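Long-range contacts in A1 protein (Enterobacteria phage Qbeta, PDB 3RLK), which is a minor virion protein, a coat protein extended by stop-codon read-through, and is probably needed for infection of the host cell: residues T74-R82 and I169-D177; P15-P23 and V157-S165. All coordinates share one frame; numbering follows the deposited sequence.

Interaction 1 (T74-R82 and I169-D177)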
loop_
_atom_site.group_PDB
_atom_site.type_symbol
_atom_site.label_atom_id
_atom_site.label_comp_id
_atom_site.label_asym_id
_atom_site.label_seq_id
_atom_site.Cartn_x
_atom_site.Cartn_y
_atom_site.Cartn_z
ATOM N N THR A 74 17.368 5.701 -6.122
ATOM C CA THR A 74 16.469 6.684 -6.698
ATOM C C THR A 74 15.562 7.343 -5.616
ATOM O O THR A 74 15.476 6.847 -4.474
ATOM C CB THR A 74 15.662 6.056 -7.831
ATOM O OG1 THR A 74 14.692 5.157 -7.279
ATOM C CG2 THR A 74 16.571 5.303 -8.827
ATOM N N LYS A 75 14.910 8.454 -5.953
ATOM C CA LYS A 75 14.150 9.137 -4.922
ATOM C C LYS A 75 12.744 8.523 -4.674
ATOM O O LYS A 75 12.062 8.183 -5.610
ATOM C CB LYS A 75 14.156 10.648 -5.138
ATOM C CG LYS A 75 13.381 11.224 -6.226
ATOM C CD LYS A 75 13.579 12.762 -6.041
ATOM C CE LYS A 75 12.795 13.672 -7.015
ATOM N NZ LYS A 75 13.524 14.977 -7.153
ATOM N N TRP A 76 12.325 8.416 -3.410
ATOM C CA TRP A 76 10.937 8.083 -3.126
ATOM C C TRP A 76 10.083 9.298 -3.496
ATOM O O TRP A 76 10.578 10.452 -3.382
ATOM C CB TRP A 76 10.761 7.858 -1.609
ATOM C CG TRP A 76 11.533 6.721 -1.145
ATOM C CD1 TRP A 76 12.730 6.755 -0.411
ATOM C CD2 TRP A 76 11.187 5.362 -1.297
ATOM N NE1 TRP A 76 13.141 5.477 -0.161
ATOM C CE2 TRP A 76 12.232 4.592 -0.698
ATOM C CE3 TRP A 76 10.117 4.699 -1.914
ATOM C CZ2 TRP A 76 12.198 3.199 -0.653
ATOM C CZ3 TRP A 76 10.088 3.294 -1.894
ATOM C CH2 TRP A 76 11.128 2.557 -1.275
ATOM N N ARG A 77 8.816 9.062 -3.898
ATOM C CA ARG A 77 7.843 10.145 -4.114
ATOM C C ARG A 77 7.634 10.931 -2.805
ATOM O O ARG A 77 7.505 12.128 -2.857
ATOM C CB ARG A 77 6.483 9.602 -4.652
ATOM C CG ARG A 77 6.461 9.287 -6.125
ATOM C CD ARG A 77 6.354 10.545 -6.968
ATOM N NE ARG A 77 6.092 10.149 -8.346
ATOM C CZ ARG A 77 7.056 9.883 -9.219
ATOM N NH1 ARG A 77 8.324 9.992 -8.817
ATOM N NH2 ARG A 77 6.776 9.517 -10.477
ATOM N N ASP A 78 7.549 10.224 -1.659
ATOM C CA ASP A 78 7.390 10.838 -0.326
ATOM C C ASP A 78 6.196 11.794 -0.364
ATOM O O ASP A 78 6.298 12.924 0.020
ATOM C CB ASP A 78 8.737 11.511 0.122
ATOM C CG ASP A 78 8.710 11.945 1.609
ATOM O OD1 ASP A 78 7.890 11.414 2.423
ATOM O OD2 ASP A 78 9.462 12.846 1.967
ATOM N N TRP A 79 5.051 11.276 -0.843
ATOM C CA TRP A 79 3.853 12.057 -1.135
ATOM C C TRP A 79 3.405 12.908 0.053
ATOM O O TRP A 79 3.043 14.098 -0.119
ATOM C CB TRP A 79 2.736 11.060 -1.492
ATOM C CG TRP A 79 2.972 10.113 -2.677
ATOM C CD1 TRP A 79 3.445 8.800 -2.651
ATOM C CD2 TRP A 79 2.782 10.434 -4.052
ATOM N NE1 TRP A 79 3.480 8.280 -3.923
ATOM C CE2 TRP A 79 3.089 9.261 -4.810
ATOM C CE3 TRP A 79 2.339 11.604 -4.735
ATOM C CZ2 TRP A 79 2.988 9.219 -6.239
ATOM C CZ3 TRP A 79 2.222 11.569 -6.149
ATOM C CH2 TRP A 79 2.520 10.357 -6.887
ATOM N N ASP A 80 3.453 12.324 1.261
ATOM C CA ASP A 80 2.960 12.955 2.485
ATOM C C ASP A 80 4.075 13.502 3.383
ATOM O O ASP A 80 3.838 13.813 4.573
ATOM C CB ASP A 80 2.016 11.975 3.243
ATOM C CG ASP A 80 2.647 10.634 3.504
ATOM O OD1 ASP A 80 3.887 10.526 3.317
ATOM O OD2 ASP A 80 1.929 9.668 3.959
ATOM N N SER A 81 5.298 13.604 2.828
ATOM C CA SER A 81 6.487 14.131 3.535
ATOM C C SER A 81 6.928 13.374 4.789
ATOM O O SER A 81 7.702 13.887 5.599
ATOM C CB SER A 81 6.253 15.590 3.873
ATOM O OG SER A 81 6.305 16.349 2.678
ATOM N N ARG A 82 6.475 12.143 4.962
ATOM C CA ARG A 82 6.850 11.409 6.186
ATOM C C ARG A 82 8.327 11.016 6.258
ATOM O O ARG A 82 8.854 10.636 7.338
ATOM C CB ARG A 82 5.944 10.189 6.334
ATOM C CG ARG A 82 4.482 10.572 6.573
ATOM C CD ARG A 82 3.611 9.326 6.931
ATOM N NE ARG A 82 3.601 8.341 5.810
ATOM C CZ ARG A 82 4.343 7.229 5.717
ATOM N NH1 ARG A 82 5.180 6.819 6.703
ATOM N NH2 ARG A 82 4.234 6.492 4.573
ATOM N N ILE A 169 5.645 6.916 -14.473
ATOM C CA ILE A 169 4.855 6.921 -13.219
ATOM C C ILE A 169 4.362 8.348 -12.952
ATOM O O ILE A 169 5.169 9.293 -13.024
ATOM C CB ILE A 169 5.681 6.363 -12.024
ATOM C CG1 ILE A 169 6.239 4.999 -12.400
ATOM C CG2 ILE A 169 4.761 6.280 -10.760
ATOM C CD1 ILE A 169 7.179 4.424 -11.354
ATOM N N PRO A 170 3.045 8.521 -12.756
ATOM C CA PRO A 170 2.447 9.872 -12.567
ATOM C C PRO A 170 3.027 10.550 -11.323
ATOM O O PRO A 170 3.549 9.910 -10.387
ATOM C CB PRO A 170 0.941 9.579 -12.349
ATOM C CG PRO A 170 0.726 8.194 -12.939
ATOM C CD PRO A 170 2.010 7.460 -12.744
ATOM N N PHE A 171 2.948 11.875 -11.314
ATOM C CA PHE A 171 3.262 12.630 -10.129
ATOM C C PHE A 171 1.953 13.007 -9.402
ATOM O O PHE A 171 1.925 13.953 -8.586
ATOM C CB PHE A 171 4.017 13.860 -10.598
ATOM C CG PHE A 171 5.367 13.528 -11.150
ATOM C CD1 PHE A 171 6.464 13.389 -10.273
ATOM C CD2 PHE A 171 5.527 13.296 -12.521
ATOM C CE1 PHE A 171 7.744 13.034 -10.782
ATOM C CE2 PHE A 171 6.813 12.943 -13.057
ATOM C CZ PHE A 171 7.911 12.793 -12.172
ATOM N N ASP A 172 0.853 12.319 -9.765
ATOM C CA ASP A 172 -0.451 12.573 -9.161
ATOM C C ASP A 172 -0.987 11.213 -8.672
ATOM O O ASP A 172 -1.305 10.341 -9.477
ATOM C CB ASP A 172 -1.398 13.260 -10.164
ATOM C CG ASP A 172 -2.860 13.292 -9.676
ATOM O OD1 ASP A 172 -3.151 12.873 -8.524
ATOM O OD2 ASP A 172 -3.716 13.854 -10.411
ATOM N N PHE A 173 -1.054 11.059 -7.347
ATOM C CA PHE A 173 -1.365 9.753 -6.755
ATOM C C PHE A 173 -2.791 9.287 -7.092
ATOM O O PHE A 173 -3.094 8.097 -7.100
ATOM C CB PHE A 173 -1.086 9.710 -5.232
ATOM C CG PHE A 173 -1.287 8.344 -4.666
ATOM C CD1 PHE A 173 -0.441 7.311 -5.022
ATOM C CD2 PHE A 173 -2.418 8.075 -3.849
ATOM C CE1 PHE A 173 -0.644 6.018 -4.565
ATOM C CE2 PHE A 173 -2.652 6.771 -3.408
ATOM C CZ PHE A 173 -1.798 5.743 -3.774
ATOM N N THR A 174 -3.659 10.228 -7.420
ATOM C CA THR A 174 -5.018 9.843 -7.770
ATOM C C THR A 174 -5.061 9.150 -9.125
ATOM O O THR A 174 -6.094 8.565 -9.474
ATOM C CB THR A 174 -5.979 11.057 -7.750
ATOM O OG1 THR A 174 -5.672 11.860 -8.890
ATOM C CG2 THR A 174 -5.828 11.881 -6.486
ATOM N N LYS A 175 -3.955 9.178 -9.899
ATOM C CA LYS A 175 -3.863 8.396 -11.125
ATOM C C LYS A 175 -3.512 6.932 -10.866
ATOM O O LYS A 175 -3.535 6.144 -11.774
ATOM C CB LYS A 175 -2.878 9.034 -12.135
ATOM C CG LYS A 175 -3.367 10.499 -12.464
ATOM C CD LYS A 175 -2.879 10.940 -13.893
ATOM C CE LYS A 175 -3.686 12.139 -14.367
ATOM N NZ LYS A 175 -3.302 13.228 -13.415
ATOM N N PHE A 176 -3.183 6.565 -9.629
ATOM C CA PHE A 176 -2.806 5.166 -9.309
ATOM C C PHE A 176 -4.023 4.297 -8.950
ATOM O O PHE A 176 -5.011 4.814 -8.411
ATOM C CB PHE A 176 -1.914 5.192 -8.028
ATOM C CG PHE A 176 -0.496 5.616 -8.253
ATOM C CD1 PHE A 176 0.573 4.777 -7.878
ATOM C CD2 PHE A 176 -0.213 6.845 -8.838
ATOM C CE1 PHE A 176 1.917 5.188 -8.077
ATOM C CE2 PHE A 176 1.134 7.290 -9.045
ATOM C CZ PHE A 176 2.191 6.491 -8.627
ATOM N N ASP A 177 -3.940 3.005 -9.251
ATOM C CA ASP A 177 -4.946 2.018 -8.850
ATOM C C ASP A 177 -4.311 0.666 -8.747
ATOM O O ASP A 177 -3.223 0.498 -9.229
ATOM C CB ASP A 177 -6.195 2.103 -9.726
ATOM C CG ASP A 177 -6.017 1.510 -11.137
ATOM O OD1 ASP A 177 -5.338 0.497 -11.362
ATOM O OD2 ASP A 177 -6.613 2.102 -12.038
#
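Trp79 and Arg77, two residues apart in loop 74-82, both reach into loop 169-177, but each uses its flat group differently. The indole of Trp79 offers a face to Phe173 and an edge to Phe176, and the three rings form an aromatic cluster between the two loops. Over that face sits Phe173 CB, in a CH-pi contact 3.8 Å from the centroid of the six-membered ring. The phenyl ring of Phe173 then turns its edge toward the five-membered ring, while Arg77 CB lies against the opposite face of the indole. With Phe176 the roles are reversed: the edge of Trp79 points toward the phenyl face in an offset edge-to-face pair, the planes at 88° and Trp79 CZ2 3.7 Å from Phe176 CZ. The same indole rim also abuts the backbone, where Trp79 CZ3 comes within 3.4 Å of Phe171 O.

Arg77 bends at its second torsion (chi2 -77°), which folds the guanidinium back over the ring of Phe171. The two planes are only 15° apart, and the cation-pi contact is off-centre, with Arg77 CZ 4.1 Å from the ring centroid. Stacking uses the face and leaves the edge for hydrogen bonding: Arg77 NE and NH2 grip Pro170 O side-on, each at 3.3 Å and from the same face of the carbonyl plane. A weak bond from Arg77 NH2 to Ile169 O adds to this grip, which restrains rotation of the group within its own plane.

Neighbouring elements border both loops. Trp79 NE1 donates to Asp98 O, and the Asp98 carboxylate receives the backbone N-H groups of Arg77 and Asp78. Ile97 of strand 96-98 touches Arg77, Ile169 and Phe176, while Leu104 of helix 101-104 packs against Phe173.

Interaction 2 (P15-P23 and V157-S165)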
loop_
_atom_site.group_PDB
_atom_site.type_symbol
_atom_site.label_atom_id
_atom_site.label_comp_id
_atom_site.label_asym_id
_atom_site.label_seq_id
_atom_site.Cartn_x
_atom_site.Cartn_y
_atom_site.Cartn_z
ATOM N N PRO A 15 -2.983 -3.160 -28.041
ATOM C CA PRO A 15 -2.410 -2.519 -26.826
ATOM C C PRO A 15 -0.940 -2.897 -26.555
ATOM O O PRO A 15 -0.524 -4.017 -26.877
ATOM C CB PRO A 15 -3.273 -3.098 -25.695
ATOM C CG PRO A 15 -3.685 -4.457 -26.205
ATOM C CD PRO A 15 -3.968 -4.203 -27.694
ATOM N N ASP A 16 -0.168 -1.983 -25.962
ATOM C CA ASP A 16 1.184 -2.298 -25.492
ATOM C C ASP A 16 1.066 -3.207 -24.268
ATOM O O ASP A 16 0.139 -3.059 -23.504
ATOM C CB ASP A 16 1.974 -1.044 -25.188
ATOM C CG ASP A 16 2.301 -0.254 -26.447
ATOM O OD1 ASP A 16 2.430 -0.876 -27.564
ATOM O OD2 ASP A 16 2.404 0.984 -26.330
ATOM N N PRO A 17 1.929 -4.210 -24.175
ATOM C CA PRO A 17 1.869 -5.257 -23.126
ATOM C C PRO A 17 2.303 -4.690 -21.794
ATOM O O PRO A 17 3.060 -3.723 -21.758
ATOM C CB PRO A 17 2.859 -6.320 -23.607
ATOM C CG PRO A 17 3.295 -5.957 -24.956
ATOM C CD PRO A 17 2.975 -4.474 -25.181
ATOM N N PRO A 18 1.786 -5.242 -20.679
ATOM C CA PRO A 18 2.052 -4.616 -19.390
ATOM C C PRO A 18 3.495 -4.905 -18.985
ATOM O O PRO A 18 4.170 -5.774 -19.575
ATOM C CB PRO A 18 1.100 -5.355 -18.410
ATOM C CG PRO A 18 0.983 -6.724 -18.990
ATOM C CD PRO A 18 0.961 -6.446 -20.551
ATOM N N ILE A 19 3.968 -4.183 -17.977
ATOM C CA ILE A 19 5.323 -4.372 -17.453
ATOM C C ILE A 19 5.278 -5.284 -16.220
ATOM O O ILE A 19 4.386 -5.122 -15.380
ATOM C CB ILE A 19 5.919 -2.960 -17.084
ATOM C CG1 ILE A 19 5.764 -1.992 -18.289
ATOM C CG2 ILE A 19 7.374 -3.116 -16.505
ATOM C CD1 ILE A 19 5.941 -0.524 -17.918
ATOM N N ASP A 20 6.201 -6.239 -16.108
ATOM C CA ASP A 20 6.126 -7.188 -14.983
ATOM C C ASP A 20 7.163 -6.887 -13.894
ATOM O O ASP A 20 8.268 -6.499 -14.208
ATOM C CB ASP A 20 6.318 -8.597 -15.471
ATOM C CG ASP A 20 5.307 -8.977 -16.548
ATOM O OD1 ASP A 20 4.117 -8.642 -16.407
ATOM O OD2 ASP A 20 5.735 -9.586 -17.558
ATOM N N PRO A 21 6.793 -7.069 -12.608
ATOM C CA PRO A 21 7.806 -6.758 -11.617
ATOM C C PRO A 21 8.960 -7.768 -11.694
ATOM O O PRO A 21 8.737 -8.867 -12.168
ATOM C CB PRO A 21 7.025 -6.828 -10.273
ATOM C CG PRO A 21 5.846 -7.621 -10.523
ATOM C CD PRO A 21 5.481 -7.373 -11.994
ATOM N N PRO A 22 10.185 -7.377 -11.300
ATOM C CA PRO A 22 11.345 -8.275 -11.290
ATOM C C PRO A 22 11.129 -9.310 -10.164
ATOM O O PRO A 22 10.362 -9.078 -9.221
ATOM C CB PRO A 22 12.509 -7.334 -10.941
ATOM C CG PRO A 22 11.932 -6.243 -10.220
ATOM C CD PRO A 22 10.540 -6.025 -10.820
ATOM N N PRO A 23 11.787 -10.472 -10.262
ATOM C CA PRO A 23 11.527 -11.436 -9.178
ATOM C C PRO A 23 12.204 -10.990 -7.901
ATOM O O PRO A 23 13.135 -10.183 -7.927
ATOM C CB PRO A 23 12.180 -12.726 -9.678
ATOM C CG PRO A 23 13.375 -12.217 -10.605
ATOM C CD PRO A 23 12.950 -10.817 -11.108
ATOM N N VAL A 157 5.024 -0.068 -0.906
ATOM C CA VAL A 157 5.760 -0.136 -2.173
ATOM C C VAL A 157 4.916 -0.837 -3.218
ATOM O O VAL A 157 4.565 -1.993 -3.090
ATOM C CB VAL A 157 7.144 -0.870 -2.045
ATOM C CG1 VAL A 157 7.903 -0.748 -3.380
ATOM C CG2 VAL A 157 8.023 -0.228 -0.948
ATOM N N GLY A 158 4.616 -0.119 -4.282
ATOM C CA GLY A 158 3.989 -0.748 -5.438
ATOM C C GLY A 158 4.918 -0.857 -6.651
ATOM O O GLY A 158 6.101 -0.551 -6.565
ATOM N N PHE A 159 4.400 -1.414 -7.740
ATOM C CA PHE A 159 5.204 -1.534 -8.924
ATOM C C PHE A 159 4.337 -1.167 -10.107
ATOM O O PHE A 159 3.260 -1.720 -10.305
ATOM C CB PHE A 159 5.860 -2.905 -9.064
ATOM C CG PHE A 159 6.715 -3.051 -10.324
ATOM C CD1 PHE A 159 8.104 -2.913 -10.282
ATOM C CD2 PHE A 159 6.082 -3.372 -11.552
ATOM C CE1 PHE A 159 8.849 -2.988 -11.458
ATOM C CE2 PHE A 159 6.822 -3.444 -12.759
ATOM C CZ PHE A 159 8.183 -3.284 -12.706
ATOM N N TRP A 160 4.806 -0.167 -10.870
ATOM C CA TRP A 160 4.017 0.428 -11.956
ATOM C C TRP A 160 4.102 -0.471 -13.185
ATOM O O TRP A 160 5.236 -0.701 -13.785
ATOM C CB TRP A 160 4.571 1.833 -12.303
ATOM C CG TRP A 160 3.686 2.517 -13.218
ATOM C CD1 TRP A 160 3.803 2.602 -14.578
ATOM C CD2 TRP A 160 2.515 3.243 -12.869
ATOM N NE1 TRP A 160 2.771 3.345 -15.086
ATOM C CE2 TRP A 160 1.941 3.711 -14.066
ATOM C CE3 TRP A 160 1.845 3.484 -11.649
ATOM C CZ2 TRP A 160 0.792 4.459 -14.083
ATOM C CZ3 TRP A 160 0.693 4.251 -11.663
ATOM C CH2 TRP A 160 0.152 4.686 -12.893
ATOM N N ARG A 161 2.922 -0.933 -13.597
ATOM C CA ARG A 161 2.761 -1.939 -14.665
ATOM C C ARG A 161 2.219 -1.341 -15.942
ATOM O O ARG A 161 2.244 -2.000 -16.982
ATOM C CB ARG A 161 1.780 -3.030 -14.185
ATOM C CG ARG A 161 2.391 -3.790 -13.014
ATOM C CD ARG A 161 1.706 -5.125 -12.879
ATOM N NE ARG A 161 2.048 -6.038 -13.985
ATOM C CZ ARG A 161 1.195 -6.940 -14.500
ATOM N NH1 ARG A 161 -0.054 -7.084 -13.971
ATOM N NH2 ARG A 161 1.618 -7.789 -15.496
ATOM N N ASP A 162 1.725 -0.096 -15.891
ATOM C CA ASP A 162 0.983 0.502 -17.009
ATOM C C ASP A 162 1.981 0.994 -18.073
ATOM O O ASP A 162 2.811 1.854 -17.789
ATOM C CB ASP A 162 0.074 1.650 -16.512
ATOM C CG ASP A 162 -0.873 2.234 -17.610
ATOM O OD1 ASP A 162 -0.687 2.038 -18.821
ATOM O OD2 ASP A 162 -1.847 2.928 -17.251
ATOM N N PRO A 163 1.891 0.422 -19.305
ATOM C CA PRO A 163 2.829 0.815 -20.327
ATOM C C PRO A 163 2.454 2.136 -20.995
ATOM O O PRO A 163 3.230 2.616 -21.825
ATOM C CB PRO A 163 2.734 -0.332 -21.340
ATOM C CG PRO A 163 1.203 -0.798 -21.214
ATOM C CD PRO A 163 1.071 -0.753 -19.716
ATOM N N SER A 164 1.281 2.698 -20.675
ATOM C CA SER A 164 0.862 4.031 -21.221
ATOM C C SER A 164 1.886 5.138 -20.922
ATOM O O SER A 164 2.613 5.089 -19.939
ATOM C CB SER A 164 -0.520 4.472 -20.679
ATOM O OG SER A 164 -1.446 3.395 -20.644
ATOM N N SER A 165 1.896 6.164 -21.792
ATOM C CA SER A 165 2.889 7.268 -21.779
ATOM C C SER A 165 4.334 6.798 -21.551
ATOM O O SER A 165 5.071 7.375 -20.762
ATOM C CB SER A 165 2.510 8.387 -20.775
ATOM O OG SER A 165 1.123 8.701 -20.790
#
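Ile19 and Pro21 belong to an extended proline-rich segment, largely in the left-handed polyproline II conformation, its prolines in particular, which runs roughly antiparallel to the end of strand 154-159 and the chain leaving it. Packing is tight around Phe159. Pro21 CA stands over the centre of its ring, 3.6 Å from the centroid in a CH-pi contact, and Pro22 CD comes within 3.5 Å of Phe159 CE1. Ile19 CG2 approaches the ring at its edge. Phe159 has CG anti to its backbone N (chi1 180°), a torsion that carries the ring out to the prolines, where Tyr96 meets it edge-to-face.

The outer side, with Asp16, Pro17, Pro18 and Asp20, faces solvent, although Pro163 still packs closely on backbone carbonyls, its CG 3.4 Å from Asp16 O. Between these two regions, Arg161 lies alongside Pro18, pointing the same way, with Pro18 CB over one face of the guanidinium. Its NH2 forms a salt bridge with OD1 of the exposed Asp20, while its NE donates to Ile19 O. The backbones themselves join at the same residue pair, through a nearly straight hydrogen bond of 3.0 Å from Ile19 N to Arg161 O.

In the fold
Interactions 1 and 2 lie about 16 Å apart, centre to centre, and their segments alternate along the chain: 15-23, 74-82, 157-165, 169-177. Segment 157-165 takes in the end of strand 154-159 and the chain leaving it, and 169-177 follows in the same connection to strand 183-188; the N-terminal polyproline segment thus lies on the strand end and its exit, loop 74-82 on the later part. Trp160 joins the two sites directly, its CH2 lying 3.3 Å from Pro170 CD while its ring meets Phe176 edge-to-face. Strand 96-98 borders both, through Ile97 and Tyr96. Residues far apart in sequence are thereby gathered around one sheet of the read-through domain.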